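Local structure of nuclear inclusion protein A (Tobacco vein mottling virus, 3MMG) at residues P13-C19 against F94-L98; F37-I42 against F186-L191; V77-D81 against D206-W210; K99-P103 against E181-V187; Q150-L155 against G165-L169. The protein probably cleaves peptide bonds as a cysteine protease of family C4, with the two-barrel, chymotrypsin-like fold of viral 3C-type proteases. The protein carries 3 engineered substitutions. One frame throughout, in Å; residues are numbered along the deposited sequence.

Contact 1: residues P13-C19 against F94-L98; sequences PISACVC and FPQKL
P13 and I14, in the short helix 12-15, meet L98 through a single branch of the leucine: CD2 lies 3.9 Å from P13 O and also 3.9 Å from I14 CG1. The I14 and L98 side chains cross at a slant, and I14 CG2, held anti to the backbone N, is turned instead to P154 of the second barrel. A type I turn from S15 to V18, closed by V18 N to S15 O at 3.2 Å, then redirects the chain into strand 18-25. The element is thus the entry into the N-terminal beta domain of a chymotrypsin-like protease, and 94-98 belongs to the long connection that runs from this domain to the second barrel. Within the turn, A16 O lies near the plane of the F94 ring, at its edge, 4.3 Å from CE2. C17 fills the angle between three residues of the connection. Its CB is 3.9 Å from L98 CD1, while SG, anti to the carbonyl carbon (chi1 -65°), reaches P95 CG at 4.1 Å; the carbonyl O approaches F94 CE2 obliquely, at 3.8 Å. C19 was modelled in two conformers; in one, SG stands 4.4 Å from the centroid of the F94 ring, 60° off its normal, an oblique sulfur-aromatic contact whose details remain doubtful. The same ring meets H61 edge-to-face.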
# COMPACT_ATOMS: atom_id res chain seq x y z
N PRO A 13 -15.77 -0.18 3.88
CA PRO A 13 -15.00 -1.27 4.50
C PRO A 13 -13.49 -1.24 4.23
O PRO A 13 -12.69 -1.65 5.10
CB PRO A 13 -15.61 -2.52 3.88
CG PRO A 13 -17.03 -2.12 3.56
CD PRO A 13 -16.88 -0.70 3.07
N ILE A 14 -13.10 -0.78 3.04
CA ILE A 14 -11.67 -0.58 2.75
C ILE A 14 -11.06 0.53 3.59
O ILE A 14 -10.02 0.33 4.22
CB ILE A 14 -11.42 -0.33 1.25
CG1 ILE A 14 -11.94 -1.53 0.44
CG2 ILE A 14 -9.94 -0.05 0.98
CD1 ILE A 14 -12.26 -1.20 -0.99
N SER A 15 -11.72 1.69 3.59
CA SER A 15 -11.30 2.83 4.39
C SER A 15 -11.12 2.49 5.87
O SER A 15 -10.23 3.02 6.53
CB SER A 15 -12.32 3.96 4.23
OG SER A 15 -11.98 5.06 5.03
N ALA A 16 -11.97 1.59 6.38
CA ALA A 16 -11.92 1.19 7.79
C ALA A 16 -10.61 0.44 8.14
O ALA A 16 -10.25 0.37 9.31
CB ALA A 16 -13.13 0.35 8.15
N CYS A 17 -9.95 -0.13 7.13
CA CYS A 17 -8.70 -0.87 7.29
C CYS A 17 -7.47 -0.09 6.89
O CYS A 17 -6.35 -0.57 7.03
CB CYS A 17 -8.77 -2.16 6.48
SG CYS A 17 -10.06 -3.27 7.13
N VAL A 18 -7.64 1.14 6.41
CA VAL A 18 -6.50 1.94 6.04
C VAL A 18 -5.88 2.53 7.29
O VAL A 18 -6.61 2.99 8.19
CB VAL A 18 -6.89 3.04 5.03
CG1 VAL A 18 -5.74 4.03 4.82
CG2 VAL A 18 -7.29 2.39 3.71
N CYS A 19 -4.54 2.51 7.34
CA CYS A 19 -3.76 3.02 8.48
C CYS A 19 -2.87 4.18 8.04
O CYS A 19 -2.52 4.31 6.85
CB CYS A 19 -2.80 1.94 8.99
SG CYS A 19 -3.49 0.35 9.41
N PHE A 94 -7.04 -6.29 12.90
CA PHE A 94 -8.08 -5.89 11.94
C PHE A 94 -8.91 -7.12 11.55
O PHE A 94 -8.48 -8.26 11.78
CB PHE A 94 -7.38 -5.37 10.68
CG PHE A 94 -6.69 -4.06 10.86
CD1 PHE A 94 -5.37 -4.01 11.36
CD2 PHE A 94 -7.34 -2.86 10.54
CE1 PHE A 94 -4.70 -2.77 11.49
CE2 PHE A 94 -6.69 -1.61 10.70
CZ PHE A 94 -5.39 -1.56 11.18
N PRO A 95 -10.08 -6.91 10.92
CA PRO A 95 -10.80 -8.02 10.30
C PRO A 95 -10.01 -8.61 9.13
O PRO A 95 -8.94 -8.10 8.79
CB PRO A 95 -12.11 -7.36 9.81
CG PRO A 95 -11.82 -5.95 9.73
CD PRO A 95 -10.80 -5.63 10.76
N GLN A 96 -10.54 -9.68 8.53
CA GLN A 96 -9.82 -10.44 7.51
C GLN A 96 -10.75 -10.73 6.33
O GLN A 96 -10.79 -11.85 5.79
CB GLN A 96 -9.24 -11.74 8.11
CG GLN A 96 -8.17 -11.53 9.19
CD GLN A 96 -7.46 -12.81 9.58
OE1 GLN A 96 -7.15 -13.67 8.73
NE2 GLN A 96 -7.18 -12.95 10.87
N LYS A 97 -11.48 -9.70 5.92
CA LYS A 97 -12.50 -9.84 4.88
C LYS A 97 -12.17 -9.18 3.54
O LYS A 97 -12.79 -9.53 2.54
CB LYS A 97 -13.86 -9.37 5.37
CG LYS A 97 -14.38 -10.19 6.55
CD LYS A 97 -15.75 -9.71 7.04
CE LYS A 97 -16.08 -10.33 8.41
NZ LYS A 97 -15.32 -9.66 9.53
N LEU A 98 -11.25 -8.22 3.53
CA LEU A 98 -10.89 -7.55 2.26
C LEU A 98 -10.44 -8.58 1.22
O LEU A 98 -9.80 -9.57 1.56
CB LEU A 98 -9.76 -6.54 2.45
CG LEU A 98 -9.93 -5.34 3.38
CD1 LEU A 98 -8.53 -4.69 3.55
CD2 LEU A 98 -10.95 -4.37 2.87

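Contact 2: residues F37-I42 against F186-L191; sequences FGPYII and FVATYL
One face of the F37 ring carries L191 CD1, which sits 3.8 Å from the ring centroid and 29° off its normal, a CH-pi contact. V187 CG1 approaches the far end of that ring obliquely, 3.9 Å from F37 CZ. The F186 ring is used differently: I42 CD1 meets it at the edge, in plane, 3.8 Å from CE2. On the Y40 ring, P39 CG lies over the centre of one face, and the Y40 and W197 rings meet with nearly parallel planes. L191 runs past Y40 in the opposite direction, with its CB 4.1 Å from Y40 CE1. A water ties the polar ends together, accepting from Y40 OH at 2.7 Å and donating to L191 O at 2.9 Å. F37 CG stands anti to the backbone N (chi1 -172°), which brings the ring to L191 and V187; L191 touches both rings, F37 with CD1 and Y40 with CB. The axes of strand 40-42 and of helix residues 186-191 are 11.8 Å apart at closest approach and inclined at 116°. Paired bonds between F37 and Y40 close a type II' turn, with G38 at its positive-phi position: a two-residue beta hairpin of the N-terminal domain, packed on helix 186-192 that follows the second barrel.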
# COMPACT_ATOMS: atom_id res chain seq x y z
N PHE A 37 -4.93 -6.07 8.06
CA PHE A 37 -5.63 -7.31 7.78
C PHE A 37 -5.21 -8.31 8.86
O PHE A 37 -4.05 -8.69 8.92
CB PHE A 37 -5.24 -7.81 6.37
CG PHE A 37 -6.05 -8.99 5.88
CD1 PHE A 37 -5.75 -10.28 6.30
CD2 PHE A 37 -7.08 -8.80 4.97
CE1 PHE A 37 -6.49 -11.38 5.83
CE2 PHE A 37 -7.83 -9.89 4.49
CZ PHE A 37 -7.53 -11.17 4.93
N GLY A 38 -6.13 -8.67 9.74
CA GLY A 38 -5.76 -9.47 10.91
C GLY A 38 -4.64 -8.78 11.67
O GLY A 38 -4.70 -7.59 11.91
N PRO A 39 -3.59 -9.54 12.07
CA PRO A 39 -2.46 -8.99 12.80
C PRO A 39 -1.39 -8.37 11.88
O PRO A 39 -0.28 -8.04 12.35
CB PRO A 39 -1.89 -10.23 13.48
CG PRO A 39 -2.10 -11.30 12.45
CD PRO A 39 -3.45 -11.00 11.87
N TYR A 40 -1.73 -8.21 10.60
CA TYR A 40 -0.76 -7.78 9.60
C TYR A 40 -1.01 -6.37 9.12
O TYR A 40 -2.17 -5.93 9.03
CB TYR A 40 -0.80 -8.72 8.37
CG TYR A 40 -0.71 -10.17 8.73
CD1 TYR A 40 -1.80 -11.02 8.55
CD2 TYR A 40 0.46 -10.70 9.27
CE1 TYR A 40 -1.73 -12.39 8.92
CE2 TYR A 40 0.56 -12.05 9.64
CZ TYR A 40 -0.54 -12.88 9.46
OH TYR A 40 -0.46 -14.22 9.82
N ILE A 41 0.08 -5.68 8.81
CA ILE A 41 0.05 -4.39 8.11
C ILE A 41 0.73 -4.57 6.77
O ILE A 41 1.87 -5.04 6.71
CB ILE A 41 0.84 -3.30 8.91
CG1 ILE A 41 0.32 -3.19 10.36
CG2 ILE A 41 0.76 -1.93 8.20
CD1 ILE A 41 -1.11 -2.81 10.47
N ILE A 42 0.03 -4.20 5.71
CA ILE A 42 0.55 -4.32 4.34
C ILE A 42 1.00 -2.91 3.97
O ILE A 42 0.23 -1.94 4.12
CB ILE A 42 -0.57 -4.78 3.39
CG1 ILE A 42 -1.05 -6.21 3.72
CG2 ILE A 42 -0.13 -4.62 1.93
CD1 ILE A 42 -2.51 -6.46 3.33
N PHE A 186 -2.72 -13.68 -3.06
CA PHE A 186 -1.95 -12.91 -2.10
C PHE A 186 -2.23 -13.31 -0.65
O PHE A 186 -1.29 -13.56 0.11
CB PHE A 186 -2.19 -11.41 -2.30
CG PHE A 186 -1.57 -10.55 -1.25
CD1 PHE A 186 -0.18 -10.49 -1.12
CD2 PHE A 186 -2.36 -9.79 -0.38
CE1 PHE A 186 0.40 -9.68 -0.13
CE2 PHE A 186 -1.79 -8.99 0.60
CZ PHE A 186 -0.41 -8.94 0.72
N VAL A 187 -3.51 -13.31 -0.26
CA VAL A 187 -3.91 -13.66 1.13
C VAL A 187 -3.42 -15.07 1.52
O VAL A 187 -2.75 -15.24 2.54
CB VAL A 187 -5.44 -13.49 1.31
CG1 VAL A 187 -5.89 -13.95 2.71
CG2 VAL A 187 -5.82 -12.03 1.08
N ALA A 188 -3.72 -16.06 0.67
CA ALA A 188 -3.32 -17.44 0.91
C ALA A 188 -1.81 -17.59 1.05
O ALA A 188 -1.33 -18.23 1.99
CB ALA A 188 -3.85 -18.35 -0.20
N THR A 189 -1.06 -16.98 0.14
CA THR A 189 0.40 -17.12 0.07
C THR A 189 1.18 -16.32 1.10
O THR A 189 2.19 -16.81 1.63
CB THR A 189 0.91 -16.75 -1.34
OG1 THR A 189 0.16 -17.46 -2.32
CG2 THR A 189 2.40 -17.07 -1.51
N TYR A 190 0.74 -15.10 1.38
CA TYR A 190 1.53 -14.20 2.22
C TYR A 190 0.94 -13.99 3.62
O TYR A 190 1.68 -13.79 4.59
CB TYR A 190 1.76 -12.86 1.52
CG TYR A 190 2.70 -12.98 0.34
CD1 TYR A 190 2.23 -13.34 -0.93
CD2 TYR A 190 4.08 -12.77 0.51
CE1 TYR A 190 3.10 -13.48 -2.01
CE2 TYR A 190 4.94 -12.90 -0.55
CZ TYR A 190 4.46 -13.25 -1.81
OH TYR A 190 5.36 -13.38 -2.85
N LEU A 191 -0.38 -14.06 3.74
CA LEU A 191 -1.00 -13.80 5.04
C LEU A 191 -1.33 -15.09 5.79
O LEU A 191 -1.01 -15.22 6.98
CB LEU A 191 -2.22 -12.88 4.92
CG LEU A 191 -2.01 -11.61 4.07
CD1 LEU A 191 -3.22 -10.69 4.09
CD2 LEU A 191 -0.78 -10.88 4.54
O HOH W 1 1.37 -15.79 8.57

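Contact 3: residues V77-D81 against D206-W210; sequences VEGRD and DKISW
D81 and I208 bring the loop of the probable catalytic aspartate together with the C-terminal arm. The assignment of D81 is consistent with the His-Asp-Cys triad of chymotrypsin-like viral proteases, since its OD2 is hydrogen-bonded to H46 ND1, with N44 ND2 and S168 OG as further partners. The first four residues, V77 to R80, form a type II turn in which G79 takes the positive-phi position (phi 95°). G79 carries the polar part of the contact. Its carbonyl O accepts from S209 N at 3.0 Å, with an almost straight N-H...O angle of 176°, although the donor stands 42° above the carbonyl plane. A water also donates to G79 O, at 3.2 Å, and to S209 O at 2.8 Å, so G79 O is gripped twice. G79 CA also makes a CA-H...O contact of 3.1 Å with K207 O. I208 supplies the apolar part by its longer branch: CG1 lies 3.9 Å from R80 C, and CD1 goes on to D81 CA at 4.1 Å. Its CG2, anti to the backbone N, covers one face of the W210 ring, offset toward the rim. W210 packs on an apolar side chain of the bound peptide and D81 on an aromatic one, which places this arm along the substrate-binding cleft of a 3C-type protease.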
# COMPACT_ATOMS: atom_id res chain seq x y z
N VAL A 77 7.09 -9.18 -0.48
CA VAL A 77 6.66 -9.80 -1.73
C VAL A 77 7.86 -9.54 -2.65
O VAL A 77 7.99 -8.46 -3.18
CB VAL A 77 5.40 -9.11 -2.32
CG1 VAL A 77 4.96 -9.83 -3.61
CG2 VAL A 77 4.23 -9.08 -1.30
N GLU A 78 8.77 -10.51 -2.77
CA GLU A 78 10.04 -10.23 -3.42
C GLU A 78 9.86 -9.80 -4.89
O GLU A 78 9.05 -10.38 -5.62
CB GLU A 78 10.99 -11.45 -3.30
CG GLU A 78 11.48 -11.73 -1.87
CD GLU A 78 12.54 -10.73 -1.32
OE1 GLU A 78 12.75 -9.63 -1.88
OE2 GLU A 78 13.15 -11.06 -0.28
N GLY A 79 10.61 -8.78 -5.30
CA GLY A 79 10.52 -8.28 -6.67
C GLY A 79 9.56 -7.10 -6.85
O GLY A 79 9.51 -6.49 -7.92
N ARG A 80 8.81 -6.74 -5.81
CA ARG A 80 7.92 -5.58 -5.92
C ARG A 80 7.84 -4.78 -4.63
O ARG A 80 8.27 -5.26 -3.58
CB ARG A 80 6.54 -5.98 -6.42
CG ARG A 80 5.71 -6.71 -5.37
CD ARG A 80 4.42 -7.26 -5.98
NE ARG A 80 4.73 -8.40 -6.84
CZ ARG A 80 3.87 -8.99 -7.68
NH1 ARG A 80 2.61 -8.55 -7.79
NH2 ARG A 80 4.28 -10.03 -8.41
N ASP A 81 7.29 -3.57 -4.72
CA ASP A 81 7.31 -2.62 -3.60
C ASP A 81 6.17 -2.85 -2.61
O ASP A 81 5.45 -1.90 -2.28
CB ASP A 81 7.28 -1.19 -4.15
CG ASP A 81 7.49 -0.14 -3.06
OD1 ASP A 81 8.15 -0.46 -2.03
OD2 ASP A 81 7.00 0.99 -3.26
N ASP A 206 17.45 -2.77 -5.42
CA ASP A 206 17.92 -3.67 -6.48
C ASP A 206 17.14 -4.97 -6.55
O ASP A 206 17.22 -5.68 -7.54
CB ASP A 206 19.40 -4.01 -6.29
CG ASP A 206 20.30 -2.83 -6.57
OD1 ASP A 206 19.81 -1.83 -7.16
OD2 ASP A 206 21.50 -2.92 -6.21
N LYS A 207 16.39 -5.27 -5.50
CA LYS A 207 15.61 -6.50 -5.46
C LYS A 207 14.19 -6.29 -5.99
O LYS A 207 13.41 -7.23 -6.05
CB LYS A 207 15.57 -7.07 -4.05
CG LYS A 207 16.96 -7.40 -3.51
CD LYS A 207 16.88 -8.41 -2.40
CE LYS A 207 18.18 -9.21 -2.30
NZ LYS A 207 18.01 -10.37 -1.37
N ILE A 208 13.86 -5.05 -6.36
CA ILE A 208 12.58 -4.76 -7.02
C ILE A 208 12.82 -4.77 -8.53
O ILE A 208 13.89 -4.36 -8.98
CB ILE A 208 12.00 -3.42 -6.50
CG1 ILE A 208 11.50 -3.61 -5.07
CG2 ILE A 208 10.90 -2.87 -7.42
CD1 ILE A 208 11.39 -2.35 -4.27
N SER A 209 11.85 -5.27 -9.29
CA SER A 209 11.93 -5.29 -10.77
C SER A 209 11.54 -3.92 -11.33
O SER A 209 10.43 -3.43 -11.07
CB SER A 209 11.00 -6.38 -11.33
OG SER A 209 11.50 -7.70 -11.08
N TRP A 210 12.45 -3.30 -12.10
CA TRP A 210 12.28 -1.91 -12.56
C TRP A 210 11.99 -1.76 -14.05
O TRP A 210 11.58 -0.69 -14.50
CB TRP A 210 13.50 -1.05 -12.19
CG TRP A 210 13.62 -0.88 -10.72
CD1 TRP A 210 14.49 -1.53 -9.89
CD2 TRP A 210 12.80 -0.06 -9.88
NE1 TRP A 210 14.25 -1.16 -8.58
CE2 TRP A 210 13.23 -0.25 -8.54
CE3 TRP A 210 11.74 0.84 -10.14
CZ2 TRP A 210 12.65 0.42 -7.46
CZ3 TRP A 210 11.16 1.51 -9.07
CH2 TRP A 210 11.61 1.28 -7.74
O HOH W 2 8.12 -4.29 -9.78

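Contact 4: residues K99-P103 against E181-V187; sequences KFRQP and EFPEKFV. With FMT (formic acid), chain E.
F100 joins F182 and F186 in an aromatic cluster. Its edge points at the face of F182, CD2 over the centre (centroids 4.8 Å apart, planes at 64°), while its own face receives the edge of F186, centroids 5.2 Å apart. V187 CG2 comes in obliquely, 3.6 Å from F100 CD1. These rings attach the connection between the two barrels, to which 99-103 belongs, to the turn leading from strand 177-181 into helix 186-192. Among polar contacts, Q102 NE2 donates to the syn side of E181 OE2 at 3.0 Å, near the amide plane; E181 also bonds W140 and forms a salt bridge with R80. Q102 CG presses 3.2 Å from F182 O, a buried carbonyl without a partner in the model. Water joins the backbones: one molecule donates to F100 O (2.9 Å) and P183 O and accepts from F186 N. Beside K99 and V187 lies a formic acid molecule, probably from the crystallisation liquor; its O1 accepts a hydrogen bond from K99 NZ, and its C lies 3.5 Å from V187 CG2.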
# COMPACT_ATOMS: atom_id res chain seq x y z
N LYS A 99 -10.78 -8.33 -0.05
CA LYS A 99 -10.29 -9.15 -1.17
C LYS A 99 -9.22 -8.41 -1.97
O LYS A 99 -9.38 -7.20 -2.25
CB LYS A 99 -11.44 -9.54 -2.11
CG LYS A 99 -12.58 -10.31 -1.42
CD LYS A 99 -12.16 -11.65 -0.92
CE LYS A 99 -13.35 -12.36 -0.28
NZ LYS A 99 -13.06 -12.72 1.15
N PHE A 100 -8.19 -9.15 -2.36
CA PHE A 100 -7.05 -8.66 -3.15
C PHE A 100 -6.95 -9.49 -4.42
O PHE A 100 -7.06 -10.71 -4.37
CB PHE A 100 -5.70 -8.79 -2.41
CG PHE A 100 -5.65 -8.06 -1.07
CD1 PHE A 100 -6.22 -8.64 0.08
CD2 PHE A 100 -5.04 -6.82 -0.96
CE1 PHE A 100 -6.19 -7.98 1.32
CE2 PHE A 100 -4.99 -6.15 0.29
CZ PHE A 100 -5.56 -6.73 1.42
N ARG A 101 -6.67 -8.85 -5.55
CA ARG A 101 -6.35 -9.62 -6.76
C ARG A 101 -5.49 -8.80 -7.69
O ARG A 101 -5.30 -7.63 -7.50
CB ARG A 101 -7.61 -10.08 -7.47
CG ARG A 101 -8.44 -8.99 -8.06
CD ARG A 101 -9.56 -9.51 -8.98
NE ARG A 101 -10.45 -8.40 -9.31
CZ ARG A 101 -10.25 -7.50 -10.29
NH1 ARG A 101 -9.17 -7.56 -11.09
NH2 ARG A 101 -11.13 -6.53 -10.47
N GLN A 102 -4.97 -9.45 -8.72
CA GLN A 102 -4.19 -8.72 -9.71
C GLN A 102 -5.15 -7.91 -10.61
O GLN A 102 -6.25 -8.38 -10.95
CB GLN A 102 -3.46 -9.70 -10.61
CG GLN A 102 -2.33 -10.48 -9.98
CD GLN A 102 -1.60 -11.27 -11.06
OE1 GLN A 102 -2.15 -12.24 -11.59
NE2 GLN A 102 -0.40 -10.85 -11.40
N PRO A 103 -4.70 -6.75 -11.09
CA PRO A 103 -5.51 -5.99 -12.05
C PRO A 103 -5.53 -6.67 -13.41
O PRO A 103 -4.64 -7.48 -13.72
CB PRO A 103 -4.76 -4.66 -12.22
CG PRO A 103 -3.56 -4.70 -11.31
CD PRO A 103 -3.40 -6.12 -10.82
N GLU A 181 1.03 -3.68 -8.06
CA GLU A 181 -0.07 -4.64 -7.99
C GLU A 181 0.19 -5.71 -6.96
O GLU A 181 1.33 -6.11 -6.74
CB GLU A 181 -0.28 -5.30 -9.36
CG GLU A 181 0.94 -6.09 -9.83
CD GLU A 181 0.61 -7.22 -10.79
OE1 GLU A 181 0.04 -6.96 -11.86
OE2 GLU A 181 0.95 -8.37 -10.47
N PHE A 182 -0.89 -6.19 -6.34
CA PHE A 182 -0.85 -7.44 -5.58
C PHE A 182 -0.67 -8.61 -6.52
O PHE A 182 -1.16 -8.56 -7.65
CB PHE A 182 -2.11 -7.59 -4.71
CG PHE A 182 -2.08 -6.66 -3.54
CD1 PHE A 182 -2.68 -5.41 -3.63
CD2 PHE A 182 -1.31 -6.96 -2.43
CE1 PHE A 182 -2.59 -4.49 -2.60
CE2 PHE A 182 -1.20 -6.04 -1.37
CZ PHE A 182 -1.83 -4.80 -1.46
N PRO A 183 0.03 -9.65 -6.06
CA PRO A 183 0.16 -10.87 -6.83
C PRO A 183 -1.06 -11.78 -6.68
O PRO A 183 -1.94 -11.55 -5.85
CB PRO A 183 1.38 -11.53 -6.18
CG PRO A 183 1.25 -11.16 -4.74
CD PRO A 183 0.80 -9.71 -4.80
N GLU A 184 -1.12 -12.82 -7.52
CA GLU A 184 -2.15 -13.84 -7.44
C GLU A 184 -2.08 -14.53 -6.08
O GLU A 184 -0.98 -14.72 -5.55
CB GLU A 184 -1.91 -14.89 -8.52
CG GLU A 184 -3.14 -15.72 -8.92
CD GLU A 184 -2.82 -16.79 -9.97
OE1 GLU A 184 -1.68 -16.83 -10.49
OE2 GLU A 184 -3.72 -17.61 -10.27
N LYS A 185 -3.25 -14.89 -5.54
CA LYS A 185 -3.37 -15.67 -4.28
C LYS A 185 -2.60 -15.01 -3.13
O LYS A 185 -1.93 -15.68 -2.33
CB LYS A 185 -2.88 -17.10 -4.53
CG LYS A 185 -3.78 -17.84 -5.49
CD LYS A 185 -3.29 -19.23 -5.80
CE LYS A 185 -4.20 -19.88 -6.84
NZ LYS A 185 -3.52 -21.04 -7.51
N PHE A 186 -2.72 -13.68 -3.06
CA PHE A 186 -1.95 -12.91 -2.10
C PHE A 186 -2.23 -13.31 -0.65
O PHE A 186 -1.29 -13.56 0.11
CB PHE A 186 -2.19 -11.41 -2.30
CG PHE A 186 -1.57 -10.55 -1.25
CD1 PHE A 186 -0.18 -10.49 -1.12
CD2 PHE A 186 -2.36 -9.79 -0.38
CE1 PHE A 186 0.40 -9.68 -0.13
CE2 PHE A 186 -1.79 -8.99 0.60
CZ PHE A 186 -0.41 -8.94 0.72
N VAL A 187 -3.51 -13.31 -0.26
CA VAL A 187 -3.91 -13.66 1.13
C VAL A 187 -3.42 -15.07 1.52
O VAL A 187 -2.75 -15.24 2.54
CB VAL A 187 -5.44 -13.49 1.31
CG1 VAL A 187 -5.89 -13.95 2.71
CG2 VAL A 187 -5.82 -12.03 1.08
C FMT E . -9.29 -12.50 1.46
O1 FMT E . -10.07 -12.30 2.41
O2 FMT E . -9.34 -13.46 0.67
O HOH W 3 -5.66 -12.80 -2.22
O HOH W 4 -4.46 -11.99 -4.70

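Contact 5: residues Q150-L155 against G165-L169; sequences QAGSPL and GIHSL. Engineered in segment 150-155: A151 (natural residue Cys).
Q150 O, which also touches H167 CB at 3.7 Å, is gripped by two donors of S153 from one face of its plane: OG at 2.7 Å and N at 3.1 Å. The second bond closes a type II turn over A151 and G152, consistent with the nucleophile loop of chymotrypsin-like cysteine proteases; A151 is an engineered substitution for the natural cysteine. The loop runs into strand 154-157, which forms an antiparallel hairpin with 163-171. P154 and I166 are a non-hydrogen-bonded pair, and L155 N bonds G165 O at 2.9 Å. Two further bonds extend the pairing beneath the turn: H167 N to S153 O, and G152 N to H167 O (2.9 Å, N-H...O angle 161°). The H167 ring, its CG anti to the backbone N (chi1 179°), presents an edge to A151 N. ND1 is hydrogen-bonded to H142 NE2, and NE2 to a polar side chain of the bound peptide, consistent with the S1 pocket of 3C-type proteases. S168 and L169 both face Y178, a classic bulge, and L169 pairs with the peptide. Near the strand start, L155 CD2 lies 3.5 Å from H167 N, and on the opposite side of the sheet I166 CG2 rests 3.4 Å from G152 O.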
# COMPACT_ATOMS: atom_id res chain seq x y z
N GLN A 150 1.12 9.86 0.06
CA GLN A 150 -0.00 8.99 -0.29
C GLN A 150 0.40 7.60 -0.77
O GLN A 150 -0.47 6.76 -1.10
CB GLN A 150 -0.90 9.69 -1.32
CG GLN A 150 -1.74 10.82 -0.71
CD GLN A 150 -2.70 11.38 -1.72
OE1 GLN A 150 -2.35 12.27 -2.49
NE2 GLN A 150 -3.92 10.84 -1.75
N ALA A 151 1.71 7.34 -0.83
CA ALA A 151 2.13 5.96 -1.12
C ALA A 151 1.50 5.02 -0.09
O ALA A 151 1.34 5.37 1.10
CB ALA A 151 3.64 5.81 -1.15
N GLY A 152 1.09 3.84 -0.56
CA GLY A 152 0.44 2.85 0.31
C GLY A 152 -1.07 2.89 0.27
O GLY A 152 -1.72 1.96 0.77
N SER A 153 -1.63 3.94 -0.33
CA SER A 153 -3.08 4.07 -0.49
C SER A 153 -3.58 3.00 -1.45
O SER A 153 -3.01 2.83 -2.54
CB SER A 153 -3.47 5.47 -0.99
OG SER A 153 -2.97 6.49 -0.11
N PRO A 154 -4.62 2.25 -1.05
CA PRO A 154 -5.14 1.24 -1.97
C PRO A 154 -5.74 1.81 -3.26
O PRO A 154 -6.41 2.85 -3.25
CB PRO A 154 -6.24 0.53 -1.17
CG PRO A 154 -6.61 1.47 -0.07
CD PRO A 154 -5.35 2.27 0.24
N LEU A 155 -5.50 1.10 -4.35
CA LEU A 155 -6.23 1.27 -5.61
C LEU A 155 -7.24 0.15 -5.73
O LEU A 155 -6.89 -1.04 -5.64
CB LEU A 155 -5.28 1.24 -6.80
CG LEU A 155 -4.39 2.47 -7.05
CD1 LEU A 155 -5.22 3.74 -7.27
CD2 LEU A 155 -3.34 2.68 -5.93
N GLY A 165 -3.88 -2.99 -5.79
CA GLY A 165 -2.50 -2.52 -5.64
C GLY A 165 -2.47 -1.42 -4.61
O GLY A 165 -3.51 -1.04 -4.06
N ILE A 166 -1.28 -0.90 -4.37
CA ILE A 166 -1.11 0.28 -3.52
C ILE A 166 -0.23 1.31 -4.21
O ILE A 166 0.66 0.95 -5.00
CB ILE A 166 -0.53 -0.08 -2.13
CG1 ILE A 166 0.76 -0.90 -2.24
CG2 ILE A 166 -1.61 -0.79 -1.30
CD1 ILE A 166 1.54 -1.04 -0.92
N HIS A 167 -0.50 2.59 -3.95
CA HIS A 167 0.25 3.63 -4.67
C HIS A 167 1.76 3.55 -4.35
O HIS A 167 2.11 3.22 -3.23
CB HIS A 167 -0.31 5.02 -4.38
CG HIS A 167 0.46 6.09 -5.08
ND1 HIS A 167 0.53 6.16 -6.46
CD2 HIS A 167 1.17 7.14 -4.61
CE1 HIS A 167 1.27 7.20 -6.80
NE2 HIS A 167 1.69 7.80 -5.70
N SER A 168 2.63 3.86 -5.32
CA SER A 168 4.07 3.69 -5.10
C SER A 168 4.97 4.82 -5.63
O SER A 168 5.72 5.39 -4.86
CB SER A 168 4.54 2.33 -5.66
OG SER A 168 5.95 2.18 -5.52
N LEU A 169 4.88 5.11 -6.93
CA LEU A 169 5.87 5.92 -7.65
C LEU A 169 5.24 7.09 -8.32
O LEU A 169 4.06 7.06 -8.67
CB LEU A 169 6.51 5.13 -8.80
CG LEU A 169 7.32 3.86 -8.65
CD1 LEU A 169 7.68 3.38 -10.05
CD2 LEU A 169 8.58 4.16 -7.82

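Overall arrangement
Contact 1 closes before contacts 4 and 5 open, whereas contact 5 is nested within the loop of contact 4, and that within those of contacts 2 and 3. Contacts 1 and 3 lie on opposite sides of the chain's centre, about 25 Å between contact centres. Contact 5, about 5 Å from that centre, belongs to the six-stranded barrel; contacts 1 and 2 reach the other sheet. Contacts 2 and 4, centres about 11 Å apart, share F186 and V187 of helix 186-192. R80 bridges contact 3 to E181 of contact 4, and D81 bonds S168 of contact 5, so the probable active site is assembled from both beta domains.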